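Local coordinates for protein magnesium transporter, putative (Shewanella oneidensis MR-1, PDB 3KXR) that probably transports magnesium or other cations across the membrane, this piece holding its pair of CBS domains, probably on the cytosolic side, at residues Asp98-Thr103 and Glu149-Asp154. Sequence-based numbering, arbitrary orientation.
Sequences DKYLGT and ELPVID
The Tyr100 side chain overlaps Pro151 and Ile153 of strand 149-153. Its CG is anti to the backbone N (chi1 170°), which lays the ring back along its own strand toward Thr103. The outer end of the ring crosses Pro151 obliquely, with CE1 3.8 Å from Pro151 CG. The same proline carbon is 3.9 Å from Tyr100 OH. At the root of the side chain, Tyr100 CB meets Ile153 CG2 at 3.5 Å. The ring's other side backs onto its own chain: Gly102 N sits 3.5 Å above the ring plane, over the centre. At the ring edge, in plane, Thr103 OG1 shares a hydrogen bond of 2.7 Å with Tyr100 OH. This bond ties the phenol to its own strand and limits how the ring can swing. A leucine in place of Tyr100 would probably leave Thr103 OG1 without this partner and Pro151 CG less well covered. No hydrogen bond joins the two segments; the strands run antiparallel at 175°, with axes 9.0 Å apart, too far for backbone pairing. Side chains alone thus join the sheets of the two CBS domains, which pair as in a Bateman module. Leu101 and Gly102 form a classic beta bulge opposite Ile93. Phe92 of strand 90-94 touches both Thr103 and Pro151, while Leu159 of strand 159-164 packs on Pro151, and Ala141 and Ile142 of helix 135-143 touch Leu150.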
ATOM      1  N   ASP A  98     -15.233  15.255 -14.255  1.00 43.58           N
ATOM      2  CA  ASP A  98     -15.875  14.334 -13.290  1.00 44.27           C
ATOM      3  C   ASP A  98     -17.239  14.811 -12.812  1.00 43.30           C
ATOM      4  O   ASP A  98     -17.736  14.315 -11.810  1.00 42.80           O
ATOM      5  CB  ASP A  98     -14.977  14.086 -12.049  1.00 45.04           C
ATOM      6  CG  ASP A  98     -14.364  12.693 -12.007  1.00 49.04           C
ATOM      7  OD1 ASP A  98     -15.099  11.671 -11.920  1.00 52.07           O
ATOM      8  OD2 ASP A  98     -13.106  12.612 -12.015  1.00 58.66           O
ATOM      9  N   LYS A  99     -17.839  15.768 -13.509  1.00 42.58           N
ATOM     10  CA  LYS A  99     -19.185  16.213 -13.170  1.00 42.16           C
ATOM     11  C   LYS A  99     -20.168  15.158 -13.596  1.00 40.11           C
ATOM     12  O   LYS A  99     -20.128  14.706 -14.729  1.00 39.61           O
ATOM     13  CB  LYS A  99     -19.539  17.518 -13.887  1.00 42.70           C
ATOM     14  CG  LYS A  99     -18.517  18.624 -13.652  1.00 48.57           C
ATOM     15  CD  LYS A  99     -18.523  19.154 -12.191  1.00 53.50           C
ATOM     16  CE  LYS A  99     -17.284  20.048 -11.889  1.00 56.90           C
ATOM     17  NZ  LYS A  99     -16.302  19.390 -10.933  1.00 60.79           N
ATOM     18  N   TYR A 100     -21.052  14.783 -12.691  1.00 38.23           N
ATOM     19  CA  TYR A 100     -22.106  13.861 -13.013  1.00 37.19           C
ATOM     20  C   TYR A 100     -22.982  14.488 -14.073  1.00 36.99           C
ATOM     21  O   TYR A 100     -23.453  15.578 -13.871  1.00 37.03           O
ATOM     22  CB  TYR A 100     -22.941  13.575 -11.781  1.00 36.80           C
ATOM     23  CG  TYR A 100     -24.221  12.815 -12.026  1.00 36.35           C
ATOM     24  CD1 TYR A 100     -24.214  11.453 -12.258  1.00 37.04           C
ATOM     25  CD2 TYR A 100     -25.440  13.446 -11.970  1.00 37.90           C
ATOM     26  CE1 TYR A 100     -25.367  10.745 -12.454  1.00 34.79           C
ATOM     27  CE2 TYR A 100     -26.620  12.742 -12.192  1.00 37.22           C
ATOM     28  CZ  TYR A 100     -26.563  11.386 -12.413  1.00 38.20           C
ATOM     29  OH  TYR A 100     -27.724  10.683 -12.633  1.00 39.99           O
ATOM     30  N   LEU A 101     -23.187  13.785 -15.190  1.00 36.20           N
ATOM     31  CA  LEU A 101     -24.132  14.180 -16.237  1.00 35.65           C
ATOM     32  C   LEU A 101     -25.482  13.417 -16.190  1.00 35.57           C
ATOM     33  O   LEU A 101     -26.495  13.952 -16.560  1.00 35.69           O
ATOM     34  CB  LEU A 101     -23.485  13.905 -17.599  1.00 35.52           C
ATOM     35  CG  LEU A 101     -22.142  14.558 -17.933  1.00 36.36           C
ATOM     36  CD1 LEU A 101     -21.750  14.197 -19.329  1.00 33.89           C
ATOM     37  CD2 LEU A 101     -22.236  16.106 -17.779  1.00 37.33           C
ATOM     38  N   GLY A 102     -25.476  12.141 -15.813  1.00 35.45           N
ATOM     39  CA  GLY A 102     -26.687  11.315 -15.859  1.00 35.18           C
ATOM     40  C   GLY A 102     -26.424   9.829 -15.676  1.00 35.34           C
ATOM     41  O   GLY A 102     -25.306   9.408 -15.442  1.00 34.69           O
ATOM     42  N   THR A 103     -27.477   9.046 -15.816  1.00 36.10           N
ATOM     43  CA  THR A 103     -27.475   7.628 -15.555  1.00 36.67           C
ATOM     44  C   THR A 103     -28.012   6.911 -16.772  1.00 37.53           C
ATOM     45  O   THR A 103     -29.003   7.341 -17.353  1.00 36.54           O
ATOM     46  CB  THR A 103     -28.433   7.348 -14.362  1.00 37.21           C
ATOM     47  OG1 THR A 103     -27.933   8.023 -13.206  1.00 37.30           O
ATOM     48  CG2 THR A 103     -28.613   5.848 -14.058  1.00 35.60           C
ATOM     49  N   GLU A 149     -29.967   1.741  -6.606  1.00 38.09           N
ATOM     50  CA  GLU A 149     -28.806   2.503  -6.201  1.00 38.10           C
ATOM     51  C   GLU A 149     -29.010   3.904  -6.676  1.00 37.68           C
ATOM     52  O   GLU A 149     -29.687   4.127  -7.682  1.00 37.37           O
ATOM     53  CB  GLU A 149     -27.550   1.933  -6.866  1.00 38.68           C
ATOM     54  CG  GLU A 149     -27.603   1.996  -8.401  1.00 40.59           C
ATOM     55  CD  GLU A 149     -26.478   1.248  -9.127  1.00 43.68           C
ATOM     56  OE1 GLU A 149     -25.287   1.409  -8.760  1.00 44.28           O
ATOM     57  OE2 GLU A 149     -26.801   0.533 -10.106  1.00 45.06           O
ATOM     58  N   LEU A 150     -28.391   4.852  -6.000  1.00 37.20           N
ATOM     59  CA  LEU A 150     -28.372   6.208  -6.523  1.00 37.34           C
ATOM     60  C   LEU A 150     -26.961   6.780  -6.464  1.00 37.09           C
ATOM     61  O   LEU A 150     -26.222   6.512  -5.517  1.00 37.11           O
ATOM     62  CB  LEU A 150     -29.298   7.111  -5.717  1.00 37.35           C
ATOM     63  CG  LEU A 150     -30.815   7.012  -5.934  1.00 38.12           C
ATOM     64  CD1 LEU A 150     -31.557   7.952  -4.953  1.00 36.77           C
ATOM     65  CD2 LEU A 150     -31.166   7.335  -7.392  1.00 37.05           C
ATOM     66  N   PRO A 151     -26.597   7.591  -7.456  1.00 36.85           N
ATOM     67  CA  PRO A 151     -25.336   8.303  -7.407  1.00 37.28           C
ATOM     68  C   PRO A 151     -25.360   9.425  -6.384  1.00 37.76           C
ATOM     69  O   PRO A 151     -26.414  10.067  -6.162  1.00 38.70           O
ATOM     70  CB  PRO A 151     -25.214   8.889  -8.818  1.00 36.96           C
ATOM     71  CG  PRO A 151     -26.589   9.070  -9.238  1.00 36.96           C
ATOM     72  CD  PRO A 151     -27.410   8.022  -8.598  1.00 36.89           C
ATOM     73  N   VAL A 152     -24.197   9.666  -5.794  1.00 37.51           N
ATOM     74  CA  VAL A 152     -23.999  10.755  -4.880  1.00 37.02           C
ATOM     75  C   VAL A 152     -23.001  11.757  -5.473  1.00 36.95           C
ATOM     76  O   VAL A 152     -21.943  11.389  -5.969  1.00 36.61           O
ATOM     77  CB  VAL A 152     -23.499  10.228  -3.534  1.00 37.30           C
ATOM     78  CG1 VAL A 152     -23.255  11.388  -2.590  1.00 35.59           C
ATOM     79  CG2 VAL A 152     -24.515   9.246  -2.943  1.00 36.91           C
ATOM     80  N   ILE A 153     -23.364  13.026  -5.441  1.00 37.36           N
ATOM     81  CA  ILE A 153     -22.478  14.082  -5.911  1.00 37.61           C
ATOM     82  C   ILE A 153     -22.087  15.017  -4.758  1.00 38.27           C
ATOM     83  O   ILE A 153     -22.816  15.160  -3.770  1.00 37.84           O
ATOM     84  CB  ILE A 153     -23.114  14.905  -7.060  1.00 37.95           C
ATOM     85  CG1 ILE A 153     -24.429  15.553  -6.612  1.00 37.47           C
ATOM     86  CG2 ILE A 153     -23.320  14.038  -8.307  1.00 35.61           C
ATOM     87  CD1 ILE A 153     -24.908  16.607  -7.561  1.00 38.50           C
ATOM     88  N   ASP A 154     -20.923  15.636  -4.888  1.00 39.02           N
ATOM     89  CA  ASP A 154     -20.440  16.565  -3.891  1.00 39.94           C
ATOM     90  C   ASP A 154     -21.012  17.930  -4.221  1.00 40.49           C
ATOM     91  O   ASP A 154     -21.793  18.040  -5.134  1.00 40.74           O
ATOM     92  CB  ASP A 154     -18.901  16.535  -3.807  1.00 40.08           C
ATOM     93  CG  ASP A 154     -18.219  17.188  -4.987  1.00 41.48           C
ATOM     94  OD1 ASP A 154     -18.915  17.843  -5.799  1.00 42.69           O
ATOM     95  OD2 ASP A 154     -16.971  17.061  -5.090  1.00 43.59           O
TER